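Local coordinates for protein putative esterase MT1895 (Mycobacterium tuberculosis, PDB 3S4K) that probably hydrolyses acyl-CoA thioesters, perhaps 1,4-dihydroxy-2-naphthoyl-CoA, as a hotdog-fold member of the PaaI thioesterase family, at residues S65-A70 with G133-Q138. Numbering follows the deposited sequence.
Sequences SIASMA and GQVRLQ
Ser68 OG is hydrogen-bonded to the carbonyl oxygen of Glu64, one helical turn back, while CD2 of Leu137 lies against the same hydroxyl oxygen at 3.7 Å. The torsion that sets OG beside its own backbone N (chi1 -51°) brings it within reach of that carbonyl, so a serine can meet an apolar neighbour here with its polar end already engaged by the helix. The CD2 methyl also lies 3.8 Å from Ser68 CA, resting on the helix backbone. One residue earlier, Ala67 points at the strand, and its CB meets CB of Val135 at 3.6 Å, with the CG2 methyl of Val135 almost as near. Alanine suits this place because its single methyl lets the backbones draw close, with Ala67 CA 6.4 Å from Val135 CA, while the branched valine and the longer leucine reach from the strand. Val135 also touches Ile63 and Glu64, and Leu137 touches Ala71, which extends the contact along helix 56-75; Ala67 also touches Trp118 and Val120 of the neighbouring strand 115-123. Segments 65-70 and 133-138 run at 41° to each other, the long helix lying against the curved antiparallel sheet as the sausage in the bun of the hotdog fold.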
# COMPACT_ATOMS: atom_id res chain seq x y z
N SER A 65 -7.23 1.71 4.43
CA SER A 65 -7.94 2.26 5.58
C SER A 65 -9.40 2.57 5.28
O SER A 65 -10.30 2.21 6.03
CB SER A 65 -7.26 3.55 6.06
OG SER A 65 -6.11 3.27 6.83
N ILE A 66 -9.64 3.28 4.19
CA ILE A 66 -11.01 3.74 3.89
C ILE A 66 -11.91 2.54 3.63
O ILE A 66 -13.02 2.44 4.15
CB ILE A 66 -11.02 4.78 2.73
CG1 ILE A 66 -10.16 5.99 3.10
CG2 ILE A 66 -12.49 5.26 2.46
CD1 ILE A 66 -9.93 7.02 1.97
N ALA A 67 -11.42 1.59 2.83
CA ALA A 67 -12.13 0.34 2.55
C ALA A 67 -12.41 -0.49 3.81
O ALA A 67 -13.53 -1.00 4.00
CB ALA A 67 -11.34 -0.49 1.53
N SER A 68 -11.39 -0.68 4.64
CA SER A 68 -11.57 -1.50 5.84
C SER A 68 -12.58 -0.88 6.79
O SER A 68 -13.36 -1.61 7.39
CB SER A 68 -10.25 -1.76 6.57
OG SER A 68 -9.26 -2.23 5.67
N MET A 69 -12.60 0.45 6.92
CA MET A 69 -13.54 1.08 7.86
C MET A 69 -14.97 0.99 7.31
O MET A 69 -15.91 0.69 8.07
CB MET A 69 -13.14 2.53 8.16
CG MET A 69 -11.81 2.66 8.90
SD MET A 69 -11.78 1.86 10.53
CE MET A 69 -13.22 2.61 11.18
N ALA A 70 -15.14 1.18 6.00
CA ALA A 70 -16.44 0.99 5.36
C ALA A 70 -16.92 -0.45 5.60
O ALA A 70 -18.10 -0.71 5.93
CB ALA A 70 -16.37 1.30 3.85
N GLY A 133 -8.16 1.84 -6.29
CA GLY A 133 -7.81 0.49 -5.84
C GLY A 133 -9.02 -0.28 -5.34
O GLY A 133 -10.05 0.31 -5.01
N GLN A 134 -8.87 -1.60 -5.27
CA GLN A 134 -9.90 -2.47 -4.74
C GLN A 134 -9.32 -3.29 -3.63
O GLN A 134 -8.22 -3.81 -3.78
CB GLN A 134 -10.46 -3.38 -5.81
CG GLN A 134 -11.06 -2.52 -6.88
CD GLN A 134 -11.66 -3.25 -8.01
OE1 GLN A 134 -11.66 -4.48 -8.06
NE2 GLN A 134 -12.17 -2.49 -8.96
N VAL A 135 -10.07 -3.39 -2.54
CA VAL A 135 -9.67 -4.13 -1.38
C VAL A 135 -10.64 -5.27 -1.11
O VAL A 135 -11.85 -5.03 -1.02
CB VAL A 135 -9.59 -3.20 -0.15
CG1 VAL A 135 -9.11 -3.96 1.09
CG2 VAL A 135 -8.68 -2.01 -0.46
N ARG A 136 -10.10 -6.48 -0.98
CA ARG A 136 -10.87 -7.67 -0.67
C ARG A 136 -10.65 -7.99 0.80
O ARG A 136 -9.50 -8.04 1.26
CB ARG A 136 -10.45 -8.83 -1.55
CG ARG A 136 -11.17 -10.16 -1.25
CD ARG A 136 -10.74 -11.23 -2.20
NE ARG A 136 -11.33 -11.02 -3.52
CZ ARG A 136 -12.58 -11.34 -3.86
NH1 ARG A 136 -13.43 -11.87 -2.99
NH2 ARG A 136 -13.00 -11.06 -5.10
N LEU A 137 -11.75 -8.17 1.53
CA LEU A 137 -11.71 -8.44 2.96
C LEU A 137 -12.45 -9.72 3.29
O LEU A 137 -13.43 -10.06 2.64
CB LEU A 137 -12.31 -7.28 3.75
CG LEU A 137 -11.60 -5.93 3.58
CD1 LEU A 137 -12.38 -5.07 2.59
CD2 LEU A 137 -11.31 -5.23 4.94
N GLN A 138 -11.99 -10.41 4.33
CA GLN A 138 -12.72 -11.48 4.96
C GLN A 138 -13.53 -10.95 6.14
O GLN A 138 -13.02 -10.18 6.95
CB GLN A 138 -11.73 -12.52 5.52
CG GLN A 138 -11.55 -13.68 4.66
CD GLN A 138 -10.67 -14.77 5.28
OE1 GLN A 138 -10.54 -14.91 6.51
NE2 GLN A 138 -10.08 -15.55 4.42